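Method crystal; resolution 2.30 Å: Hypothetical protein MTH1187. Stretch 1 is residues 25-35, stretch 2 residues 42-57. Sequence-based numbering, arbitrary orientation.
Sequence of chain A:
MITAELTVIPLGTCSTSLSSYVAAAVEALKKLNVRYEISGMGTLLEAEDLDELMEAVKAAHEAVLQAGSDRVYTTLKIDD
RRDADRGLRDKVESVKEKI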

# COMPACT_ATOMS: atom_id res chain seq x y z
N ALA A 25 5.88 6.59 4.59
CA ALA A 25 4.56 5.96 4.51
C ALA A 25 4.69 4.48 4.83
O ALA A 25 3.90 3.93 5.60
CB ALA A 25 3.96 6.14 3.13
N VAL A 26 5.69 3.82 4.25
CA VAL A 26 5.89 2.40 4.47
C VAL A 26 6.28 2.11 5.92
O VAL A 26 5.84 1.12 6.51
CB VAL A 26 6.99 1.83 3.53
CG1 VAL A 26 7.25 0.36 3.85
CG2 VAL A 26 6.55 2.00 2.07
N GLU A 27 7.10 2.99 6.49
CA GLU A 27 7.54 2.83 7.87
C GLU A 27 6.31 2.82 8.78
O GLU A 27 6.27 2.09 9.77
CB GLU A 27 8.47 3.98 8.26
CG GLU A 27 9.46 3.63 9.35
CD GLU A 27 10.73 2.99 8.81
OE1 GLU A 27 11.51 3.70 8.12
OE2 GLU A 27 10.95 1.78 9.05
N ALA A 28 5.31 3.63 8.45
CA ALA A 28 4.09 3.69 9.25
C ALA A 28 3.27 2.41 9.06
O ALA A 28 2.67 1.91 10.00
CB ALA A 28 3.26 4.91 8.86
N LEU A 29 3.27 1.89 7.83
CA LEU A 29 2.56 0.66 7.47
C LEU A 29 3.10 -0.53 8.25
O LEU A 29 2.34 -1.37 8.73
CB LEU A 29 2.74 0.35 5.97
CG LEU A 29 1.85 1.00 4.93
CD1 LEU A 29 2.43 0.78 3.54
CD2 LEU A 29 0.46 0.40 5.03
N LYS A 30 4.43 -0.60 8.34
CA LYS A 30 5.12 -1.68 9.03
C LYS A 30 4.67 -1.92 10.47
O LYS A 30 4.90 -3.00 11.01
CB LYS A 30 6.63 -1.42 9.02
CG LYS A 30 7.25 -1.40 7.64
CD LYS A 30 8.71 -0.94 7.68
CE LYS A 30 9.59 -1.89 8.49
NZ LYS A 30 11.02 -1.44 8.50
N LYS A 31 4.06 -0.92 11.09
CA LYS A 31 3.62 -1.04 12.47
C LYS A 31 2.30 -1.79 12.65
O LYS A 31 1.96 -2.19 13.76
CB LYS A 31 3.52 0.34 13.12
CG LYS A 31 4.79 1.16 13.04
CD LYS A 31 4.66 2.44 13.84
CE LYS A 31 5.86 3.35 13.64
NZ LYS A 31 7.13 2.58 13.68
N LEU A 32 1.56 -1.96 11.56
CA LEU A 32 0.28 -2.66 11.62
C LEU A 32 0.46 -4.12 11.25
O LEU A 32 1.50 -4.50 10.73
CB LEU A 32 -0.76 -2.00 10.70
CG LEU A 32 -1.37 -0.66 11.16
CD1 LEU A 32 -2.02 -0.84 12.53
CD2 LEU A 32 -0.30 0.41 11.23
N ASN A 33 -0.55 -4.93 11.51
CA ASN A 33 -0.45 -6.35 11.21
C ASN A 33 -0.77 -6.70 9.75
O ASN A 33 -1.70 -7.45 9.47
CB ASN A 33 -1.36 -7.15 12.15
CG ASN A 33 -1.08 -8.64 12.08
OD1 ASN A 33 0.08 -9.06 12.09
ND2 ASN A 33 -2.14 -9.44 12.03
N VAL A 34 0.02 -6.15 8.83
CA VAL A 34 -0.16 -6.42 7.41
C VAL A 34 1.17 -6.79 6.78
O VAL A 34 2.23 -6.46 7.31
CB VAL A 34 -0.70 -5.18 6.65
CG1 VAL A 34 -2.02 -4.72 7.24
CG2 VAL A 34 0.34 -4.05 6.70
N ARG A 35 1.12 -7.50 5.66
CA ARG A 35 2.34 -7.85 4.95
C ARG A 35 2.39 -6.87 3.78
O ARG A 35 1.36 -6.47 3.26
CB ARG A 35 2.28 -9.28 4.43
CG ARG A 35 2.44 -10.34 5.51
CD ARG A 35 2.19 -11.74 4.96
NE ARG A 35 2.40 -12.78 5.97
CZ ARG A 35 2.05 -14.05 5.82
NH1 ARG A 35 1.46 -14.45 4.70
NH2 ARG A 35 2.28 -14.92 6.79
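Stretch 2 42-57: GTLLEAEDLDELMEAV

Stretch 2 packs its strand and following helix on stretch 1 through a mixed contact: an antiparallel backbone pairing at one end, an apolar cluster in the middle, and a side-chain-to-backbone hydrogen bond beside it, together burying 695 Å². Residues 42-47 are a strand and 50-57 a helix. The axis of the strand runs at 12° to that of helix 25-29, nearly parallel, with a closest approach of 11.0 Å, so side chains must bridge the gap.

A type I turn, L29 to L32, follows the helix; the chain then turns back at N33 and V34, and R35 meets E46 as an antiparallel hydrogen-bonded pair, CA to CA 5.2 Å. Two bonds define it: R35 N to E46 O, 3.0 Å at 165°, and E46 N to R35 O, 3.0 Å at 153°. Both side chains lie on the same face of the sheet, where R35 NH1 stands 4.1 Å from E46 OE1, opposite charges near each other but beyond salt-bridge range.

A56 provides the apolar focus. Its CB points toward stretch 1 and lies 3.5 Å from L29 CD2, 4.1 Å from L32 CB and 4.1 Å from V34 CG1. From the strand, L45 CD2 approaches L29 CD2 at 4.1 Å and V34 CG2 at 4.3 Å, while A47 CB is 4.1 Å from V34 CG1. V34 and L29 thus each touch both strand and helix. Farther back, V26 CG2 reaches T43 OG1 at 3.8 Å.

E52 ties the helix to the loop: its OE1 accepts from N33 N at 3.0 Å and 150°. The same residue's N donates to D49 OD1 at 2.9 Å, the capping bond that starts the helix. Nearby, one water bridges the stretches, donating to N33 O and accepting from E48 N, each at 2.7 Å from its oxygen.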

# COMPACT_ATOMS: atom_id res chain seq x y z
N GLY A 42 3.84 1.40 -6.54
CA GLY A 42 3.08 1.50 -5.30
C GLY A 42 3.38 0.30 -4.42
O GLY A 42 4.01 -0.66 -4.87
N THR A 43 2.93 0.35 -3.16
CA THR A 43 3.17 -0.75 -2.24
C THR A 43 2.02 -1.77 -2.22
O THR A 43 0.85 -1.42 -2.05
CB THR A 43 3.40 -0.23 -0.80
OG1 THR A 43 4.52 0.67 -0.80
CG2 THR A 43 3.71 -1.38 0.14
N LEU A 44 2.38 -3.04 -2.43
CA LEU A 44 1.42 -4.14 -2.43
C LEU A 44 1.16 -4.56 -0.98
O LEU A 44 2.07 -4.55 -0.16
CB LEU A 44 1.98 -5.31 -3.24
CG LEU A 44 1.83 -5.33 -4.77
CD1 LEU A 44 1.72 -3.94 -5.33
CD2 LEU A 44 3.00 -6.08 -5.38
N LEU A 45 -0.07 -4.94 -0.67
CA LEU A 45 -0.41 -5.34 0.69
C LEU A 45 -1.28 -6.59 0.77
O LEU A 45 -2.00 -6.94 -0.17
CB LEU A 45 -1.17 -4.21 1.39
CG LEU A 45 -0.52 -2.82 1.49
CD1 LEU A 45 -1.59 -1.78 1.82
CD2 LEU A 45 0.57 -2.83 2.55
N GLU A 46 -1.19 -7.26 1.92
CA GLU A 46 -2.01 -8.43 2.21
C GLU A 46 -2.45 -8.22 3.65
O GLU A 46 -1.64 -7.89 4.53
CB GLU A 46 -1.21 -9.73 2.10
CG GLU A 46 -0.69 -10.02 0.72
CD GLU A 46 0.05 -11.34 0.66
OE1 GLU A 46 0.49 -11.81 1.73
OE2 GLU A 46 0.20 -11.91 -0.45
N ALA A 47 -3.74 -8.39 3.90
CA ALA A 47 -4.29 -8.20 5.23
C ALA A 47 -5.30 -9.30 5.51
O ALA A 47 -5.82 -9.92 4.58
CB ALA A 47 -4.96 -6.83 5.33
N GLU A 48 -5.57 -9.54 6.79
CA GLU A 48 -6.52 -10.57 7.19
C GLU A 48 -7.94 -10.02 7.29
O GLU A 48 -8.91 -10.77 7.29
CB GLU A 48 -6.12 -11.17 8.54
CG GLU A 48 -4.98 -12.16 8.47
CD GLU A 48 -4.51 -12.60 9.85
OE1 GLU A 48 -3.77 -13.60 9.93
OE2 GLU A 48 -4.89 -11.93 10.84
N ASP A 49 -8.06 -8.70 7.41
CA ASP A 49 -9.38 -8.09 7.50
C ASP A 49 -9.34 -6.63 7.06
O ASP A 49 -8.28 -6.01 7.04
CB ASP A 49 -9.94 -8.22 8.92
CG ASP A 49 -9.06 -7.56 9.96
OD1 ASP A 49 -9.07 -6.32 10.08
OD2 ASP A 49 -8.33 -8.29 10.67
N LEU A 50 -10.50 -6.09 6.71
CA LEU A 50 -10.59 -4.72 6.24
C LEU A 50 -10.19 -3.68 7.27
O LEU A 50 -9.63 -2.65 6.90
CB LEU A 50 -12.01 -4.44 5.74
CG LEU A 50 -12.31 -5.13 4.41
CD1 LEU A 50 -13.80 -5.08 4.10
CD2 LEU A 50 -11.49 -4.45 3.32
N ASP A 51 -10.47 -3.95 8.54
CA ASP A 51 -10.10 -3.01 9.60
C ASP A 51 -8.59 -2.74 9.62
O ASP A 51 -8.17 -1.59 9.60
CB ASP A 51 -10.56 -3.51 10.97
CG ASP A 51 -12.05 -3.26 11.23
OD1 ASP A 51 -12.64 -2.38 10.56
OD2 ASP A 51 -12.63 -3.92 12.12
N GLU A 52 -7.77 -3.80 9.66
CA GLU A 52 -6.31 -3.63 9.69
C GLU A 52 -5.83 -2.85 8.47
O GLU A 52 -5.01 -1.94 8.60
CB GLU A 52 -5.58 -4.98 9.70
CG GLU A 52 -5.42 -5.61 11.06
CD GLU A 52 -4.74 -4.71 12.08
OE1 GLU A 52 -3.51 -4.44 11.97
OE2 GLU A 52 -5.45 -4.27 13.00
N LEU A 53 -6.32 -3.25 7.30
CA LEU A 53 -5.94 -2.58 6.07
C LEU A 53 -6.23 -1.08 6.14
O LEU A 53 -5.35 -0.26 5.86
CB LEU A 53 -6.67 -3.20 4.87
CG LEU A 53 -6.35 -2.61 3.50
CD1 LEU A 53 -4.85 -2.64 3.24
CD2 LEU A 53 -7.08 -3.42 2.43
N MSE A 54 -7.45 -0.71 6.52
CA MSE A 54 -7.81 0.71 6.61
C MSE A 54 -6.91 1.43 7.62
O MSE A 54 -6.50 2.57 7.39
CB MSE A 54 -9.28 0.89 7.01
CG MSE A 54 -10.31 0.29 6.06
SE MSE A 54 -9.97 0.68 4.18
CE MSE A 54 -9.46 -1.10 3.61
N GLU A 55 -6.62 0.78 8.74
CA GLU A 55 -5.76 1.40 9.74
C GLU A 55 -4.35 1.58 9.16
O GLU A 55 -3.69 2.59 9.42
CB GLU A 55 -5.69 0.55 11.02
CG GLU A 55 -7.00 0.50 11.82
CD GLU A 55 -7.48 1.88 12.26
OE1 GLU A 55 -6.68 2.64 12.86
OE2 GLU A 55 -8.66 2.20 12.02
N ALA A 56 -3.88 0.61 8.39
CA ALA A 56 -2.54 0.71 7.79
C ALA A 56 -2.51 1.83 6.76
O ALA A 56 -1.53 2.58 6.67
CB ALA A 56 -2.14 -0.61 7.15
N VAL A 57 -3.58 1.96 5.99
CA VAL A 57 -3.67 3.01 4.97
C VAL A 57 -3.74 4.39 5.61
O VAL A 57 -3.09 5.32 5.14
CB VAL A 57 -4.89 2.79 4.04
CG1 VAL A 57 -5.08 3.99 3.10
CG2 VAL A 57 -4.68 1.52 3.21
O HOH W 1 -4.22 -8.10 8.68